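Local coordinates for E1 (Kluyveromyces marxianus, PDB 3VX6), which acts as an E1-like enzyme of autophagy, activating ATG12 for conjugation to ATG5 and ATG8 for conjugation to phosphatidylethanolamine, at residues S39-N51 with A59-D71. Numbering follows the deposited sequence.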
loop_
_atom_site.group_PDB
_atom_site.type_symbol
_atom_site.label_atom_id
_atom_site.label_comp_id
_atom_site.label_asym_id
_atom_site.label_seq_id
_atom_site.Cartn_x
_atom_site.Cartn_y
_atom_site.Cartn_z
ATOM N N SER A 39 -16.449 -16.732 -3.917
ATOM C CA SER A 39 -15.657 -15.555 -4.211
ATOM C C SER A 39 -14.171 -15.909 -4.243
ATOM O O SER A 39 -13.652 -16.539 -3.328
ATOM C CB SER A 39 -15.952 -14.479 -3.171
ATOM O OG SER A 39 -17.332 -14.147 -3.211
ATOM N N ASP A 40 -13.497 -15.510 -5.314
ATOM C CA ASP A 40 -12.077 -15.798 -5.488
ATOM C C ASP A 40 -11.225 -14.870 -4.635
ATOM O O ASP A 40 -11.354 -13.652 -4.720
ATOM C CB ASP A 40 -11.670 -15.621 -6.956
ATOM C CG ASP A 40 -12.656 -16.257 -7.931
ATOM O OD1 ASP A 40 -12.640 -17.501 -8.098
ATOM O OD2 ASP A 40 -13.455 -15.501 -8.530
ATOM N N GLU A 41 -10.352 -15.453 -3.822
ATOM C CA GLU A 41 -9.456 -14.688 -2.961
ATOM C C GLU A 41 -8.021 -15.046 -3.382
ATOM O O GLU A 41 -7.382 -15.922 -2.797
ATOM C CB GLU A 41 -9.723 -15.051 -1.496
ATOM C CG GLU A 41 -9.340 -13.982 -0.484
ATOM C CD GLU A 41 -10.051 -14.181 0.851
ATOM O OE1 GLU A 41 -11.260 -13.857 0.943
ATOM O OE2 GLU A 41 -9.408 -14.675 1.805
ATOM N N LYS A 42 -7.542 -14.363 -4.421
ATOM C CA LYS A 42 -6.215 -14.590 -4.984
ATOM C C LYS A 42 -5.179 -13.604 -4.497
ATOM O O LYS A 42 -5.495 -12.488 -4.104
ATOM C CB LYS A 42 -6.253 -14.493 -6.515
ATOM C CG LYS A 42 -6.329 -15.817 -7.272
ATOM C CD LYS A 42 -7.753 -16.278 -7.493
ATOM C CE LYS A 42 -7.785 -17.647 -8.165
ATOM N NZ LYS A 42 -9.188 -18.127 -8.408
ATOM N N ALA A 43 -3.927 -14.024 -4.536
ATOM C CA ALA A 43 -2.844 -13.150 -4.140
ATOM C C ALA A 43 -2.379 -12.481 -5.423
ATOM O O ALA A 43 -2.218 -13.133 -6.445
ATOM C CB ALA A 43 -1.707 -13.948 -3.528
ATOM N N LEU A 44 -2.189 -11.170 -5.368
ATOM C CA LEU A 44 -1.729 -10.419 -6.521
ATOM C C LEU A 44 -0.252 -10.096 -6.295
ATOM O O LEU A 44 0.224 -10.068 -5.163
ATOM C CB LEU A 44 -2.556 -9.137 -6.672
ATOM C CG LEU A 44 -4.054 -9.380 -6.891
ATOM C CD1 LEU A 44 -4.837 -8.092 -6.759
ATOM C CD2 LEU A 44 -4.259 -9.994 -8.256
ATOM N N TYR A 45 0.473 -9.893 -7.384
ATOM C CA TYR A 45 1.891 -9.581 -7.316
ATOM C C TYR A 45 2.134 -8.600 -8.424
ATOM O O TYR A 45 1.721 -8.808 -9.562
ATOM C CB TYR A 45 2.758 -10.824 -7.562
ATOM C CG TYR A 45 2.662 -11.886 -6.491
ATOM C CD1 TYR A 45 3.321 -11.735 -5.274
ATOM C CD2 TYR A 45 1.892 -13.033 -6.681
ATOM C CE1 TYR A 45 3.217 -12.695 -4.272
ATOM C CE2 TYR A 45 1.778 -13.999 -5.682
ATOM C CZ TYR A 45 2.444 -13.822 -4.479
ATOM O OH TYR A 45 2.333 -14.764 -3.479
ATOM N N THR A 46 2.784 -7.507 -8.099
ATOM C CA THR A 46 3.063 -6.545 -9.123
ATOM C C THR A 46 4.435 -6.030 -8.794
ATOM O O THR A 46 4.725 -5.689 -7.645
ATOM C CB THR A 46 2.010 -5.430 -9.123
ATOM O OG1 THR A 46 2.244 -4.551 -10.231
ATOM C CG2 THR A 46 2.052 -4.655 -7.817
ATOM N N GLN A 47 5.311 -6.050 -9.787
ATOM C CA GLN A 47 6.660 -5.563 -9.576
ATOM C C GLN A 47 6.507 -4.070 -9.469
ATOM O O GLN A 47 6.046 -3.411 -10.399
ATOM C CB GLN A 47 7.557 -5.914 -10.751
ATOM C CG GLN A 47 8.908 -5.265 -10.692
ATOM C CD GLN A 47 9.786 -5.722 -11.822
ATOM O OE1 GLN A 47 10.456 -4.914 -12.461
ATOM N NE2 GLN A 47 9.795 -7.027 -12.077
ATOM N N LEU A 48 6.866 -3.539 -8.314
ATOM C CA LEU A 48 6.733 -2.123 -8.095
ATOM C C LEU A 48 7.756 -1.369 -8.916
ATOM O O LEU A 48 8.968 -1.539 -8.751
ATOM C CB LEU A 48 6.879 -1.810 -6.604
ATOM C CG LEU A 48 5.631 -1.230 -5.919
ATOM C CD1 LEU A 48 4.376 -1.917 -6.422
ATOM C CD2 LEU A 48 5.764 -1.381 -4.408
ATOM N N ASP A 49 7.254 -0.563 -9.839
ATOM C CA ASP A 49 8.120 0.243 -10.662
ATOM C C ASP A 49 8.237 1.511 -9.858
ATOM O O ASP A 49 7.374 2.384 -9.946
ATOM C CB ASP A 49 7.476 0.553 -12.014
ATOM C CG ASP A 49 8.362 1.417 -12.889
ATOM O OD1 ASP A 49 7.908 1.803 -13.987
ATOM O OD2 ASP A 49 9.511 1.708 -12.481
ATOM N N LEU A 50 9.285 1.584 -9.044
ATOM C CA LEU A 50 9.515 2.750 -8.210
ATOM C C LEU A 50 10.214 3.831 -9.012
ATOM O O LEU A 50 10.521 4.897 -8.482
ATOM C CB LEU A 50 10.350 2.373 -6.982
ATOM C CG LEU A 50 9.659 1.439 -5.980
ATOM C CD1 LEU A 50 10.572 1.180 -4.796
ATOM C CD2 LEU A 50 8.343 2.064 -5.522
ATOM N N ASN A 51 10.455 3.548 -10.291
ATOM C CA ASN A 51 11.111 4.493 -11.196
ATOM C C ASN A 51 10.098 5.352 -11.926
ATOM O O ASN A 51 10.028 6.573 -11.748
ATOM C CB ASN A 51 11.941 3.750 -12.239
ATOM C CG ASN A 51 13.282 3.323 -11.711
ATOM O OD1 ASN A 51 14.098 4.157 -11.312
ATOM N ND2 ASN A 51 13.525 2.018 -11.706
ATOM N N ALA A 59 2.197 3.126 -9.377
ATOM C CA ALA A 59 1.254 2.573 -10.320
ATOM C C ALA A 59 1.167 1.111 -10.022
ATOM O O ALA A 59 2.174 0.395 -10.084
ATOM C CB ALA A 59 1.729 2.775 -11.746
ATOM N N ILE A 60 -0.026 0.678 -9.645
ATOM C CA ILE A 60 -0.249 -0.731 -9.401
ATOM C C ILE A 60 -0.696 -1.184 -10.787
ATOM O O ILE A 60 -1.839 -0.953 -11.186
ATOM C CB ILE A 60 -1.392 -0.988 -8.366
ATOM C CG1 ILE A 60 -0.925 -0.618 -6.952
ATOM C CG2 ILE A 60 -1.846 -2.449 -8.429
ATOM C CD1 ILE A 60 0.227 -1.441 -6.436
ATOM N N SER A 61 0.225 -1.767 -11.545
ATOM C CA SER A 61 -0.122 -2.247 -12.873
ATOM C C SER A 61 -0.410 -3.736 -12.823
ATOM O O SER A 61 0.484 -4.572 -12.684
ATOM C CB SER A 61 0.984 -1.939 -13.875
ATOM O OG SER A 61 0.810 -0.635 -14.390
ATOM N N LEU A 62 -1.691 -4.040 -12.921
ATOM C CA LEU A 62 -2.164 -5.398 -12.879
ATOM C C LEU A 62 -2.416 -5.864 -14.295
ATOM O O LEU A 62 -3.359 -5.433 -14.943
ATOM C CB LEU A 62 -3.453 -5.468 -12.056
ATOM C CG LEU A 62 -3.326 -5.032 -10.600
ATOM C CD1 LEU A 62 -4.668 -5.154 -9.904
ATOM C CD2 LEU A 62 -2.293 -5.890 -9.915
ATOM N N ARG A 63 -1.539 -6.731 -14.777
ATOM C CA ARG A 63 -1.661 -7.280 -16.111
ATOM C C ARG A 63 -2.028 -8.719 -15.829
ATOM O O ARG A 63 -2.458 -9.047 -14.729
ATOM C CB ARG A 63 -0.315 -7.224 -16.835
ATOM C CG ARG A 63 0.505 -5.977 -16.530
ATOM C CD ARG A 63 1.926 -6.070 -17.089
ATOM N NE ARG A 63 2.804 -5.020 -16.559
ATOM C CZ ARG A 63 2.583 -3.707 -16.675
ATOM N NH1 ARG A 63 1.500 -3.256 -17.304
ATOM N NH2 ARG A 63 3.453 -2.837 -16.171
ATOM N N ASP A 64 -1.849 -9.585 -16.813
ATOM C CA ASP A 64 -2.155 -10.987 -16.615
ATOM C C ASP A 64 -1.121 -11.637 -15.703
ATOM O O ASP A 64 -1.404 -12.646 -15.054
ATOM C CB ASP A 64 -2.231 -11.711 -17.964
ATOM C CG ASP A 64 -1.219 -11.192 -18.974
ATOM O OD1 ASP A 64 -1.334 -11.565 -20.163
ATOM O OD2 ASP A 64 -0.314 -10.422 -18.596
ATOM N N ASP A 65 0.069 -11.043 -15.634
ATOM C CA ASP A 65 1.142 -11.580 -14.798
ATOM C C ASP A 65 0.962 -11.269 -13.305
ATOM O O ASP A 65 1.550 -11.932 -12.447
ATOM C CB ASP A 65 2.505 -11.049 -15.271
ATOM C CG ASP A 65 2.604 -9.533 -15.193
ATOM O OD1 ASP A 65 2.161 -8.847 -16.150
ATOM O OD2 ASP A 65 3.116 -9.030 -14.163
ATOM N N SER A 66 0.140 -10.272 -12.998
ATOM C CA SER A 66 -0.095 -9.879 -11.618
ATOM C C SER A 66 -0.568 -10.996 -10.697
ATOM O O SER A 66 -0.721 -10.793 -9.489
ATOM C CB SER A 66 -1.093 -8.729 -11.577
ATOM O OG SER A 66 -0.486 -7.552 -12.069
ATOM N N PHE A 67 -0.791 -12.177 -11.254
ATOM C CA PHE A 67 -1.255 -13.284 -10.441
ATOM C C PHE A 67 -0.148 -14.241 -10.077
ATOM O O PHE A 67 -0.283 -15.029 -9.136
ATOM C CB PHE A 67 -2.374 -14.016 -11.162
ATOM C CG PHE A 67 -3.669 -13.272 -11.152
ATOM C CD1 PHE A 67 -4.481 -13.291 -10.024
ATOM C CD2 PHE A 67 -4.078 -12.550 -12.259
ATOM C CE1 PHE A 67 -5.682 -12.603 -10.001
ATOM C CE2 PHE A 67 -5.274 -11.860 -12.249
ATOM C CZ PHE A 67 -6.082 -11.886 -11.117
ATOM N N GLN A 68 0.955 -14.160 -10.809
ATOM C CA GLN A 68 2.081 -15.040 -10.546
ATOM C C GLN A 68 3.146 -14.351 -9.706
ATOM O O GLN A 68 3.508 -13.199 -9.960
ATOM C CB GLN A 68 2.697 -15.532 -11.864
ATOM C CG GLN A 68 3.475 -16.850 -11.735
ATOM C CD GLN A 68 2.588 -18.044 -11.345
ATOM O OE1 GLN A 68 1.905 -18.023 -10.313
ATOM N NE2 GLN A 68 2.604 -19.090 -12.172
ATOM N N LYS A 69 3.631 -15.060 -8.691
ATOM C CA LYS A 69 4.679 -14.532 -7.830
ATOM C C LYS A 69 5.965 -14.522 -8.647
ATOM O O LYS A 69 6.343 -15.529 -9.250
ATOM C CB LYS A 69 4.857 -15.406 -6.585
ATOM C CG LYS A 69 5.965 -14.928 -5.652
ATOM C CD LYS A 69 6.028 -15.762 -4.385
ATOM C CE LYS A 69 7.103 -15.250 -3.440
ATOM N NZ LYS A 69 7.108 -15.993 -2.148
ATOM N N PRO A 70 6.656 -13.380 -8.679
ATOM C CA PRO A 70 7.894 -13.298 -9.452
ATOM C C PRO A 70 9.138 -13.886 -8.803
ATOM O O PRO A 70 9.083 -14.544 -7.764
ATOM C CB PRO A 70 8.042 -11.796 -9.709
ATOM C CG PRO A 70 6.633 -11.253 -9.526
ATOM C CD PRO A 70 6.164 -12.036 -8.342
ATOM N N ASP A 71 10.263 -13.607 -9.455
ATOM C CA ASP A 71 11.588 -14.057 -9.053
ATOM C C ASP A 71 12.006 -13.486 -7.702
ATOM O O ASP A 71 12.511 -14.210 -6.847
ATOM C CB ASP A 71 12.605 -13.644 -10.124
ATOM C CG ASP A 71 12.030 -13.715 -11.539
ATOM O OD1 ASP A 71 11.610 -12.661 -12.069
ATOM O OD2 ASP A 71 11.984 -14.827 -12.114
HETATM O O HOH W 1 4.262 -15.030 -0.980
HETATM O O HOH W 2 4.681 2.876 -10.963
#
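Tyr45 and Ser66 join their backbones where, in the ATG7 N-terminal region, an edge strand of a mixed beta-sheet is met by a chain that does not extend the sheet. Strand 40-47 gives one side to antiparallel pairing with strand 78-86; strand 59-62 crosses it with an angle of 119° between their directions and an axis separation of 6.9 Å. After this strand, the chain makes a type I beta-turn at 65-68, closed by Gln68 N bonding to Asp65 O, and delivers Ser66 O to Tyr45 N at 2.6 Å. The donor is tilted from the carbonyl plane, and the N-H...O angle is 152°, so the bond is moderately bent. The case illustrates how a turn can supply a single backbone hydrogen bond to a sheet edge while side chains, including one hydroxyl bond, do the rest.

The Tyr45 ring carries Lys69 over one face, with Lys69 CB 3.6 Å from the centroid, and receives Phe67 O at its edge, in plane. Pro70 CD adds to the packing 3.7 Å from Tyr45 CB. Were Tyr45 an alanine, the ring would be gone, and the Lys69 aliphatic chain would probably lose its platform and be free to swing. One residue earlier on the strand, Leu44 CD2 rests over the face of the Phe67 ring, 3.9 Å from its centroid, while Lys42 CB approaches that ring's edge; Phe67 also stacks on Phe23 of helix 21-33, tying helix, turn and sheet together. Thr46 divides its two branches: with OG1 anti to the backbone N (chi1 -175°), the hydroxyl donates to Ser61 O at 3.0 Å from above the carbonyl plane, whereas CG2 packs against Ile60 CD1. Beyond the Tyr45 ring, the extended Lys69 chain ends with NZ donating to a water, 3.2 Å away, that is also hydrogen-bonded to Tyr45 OH.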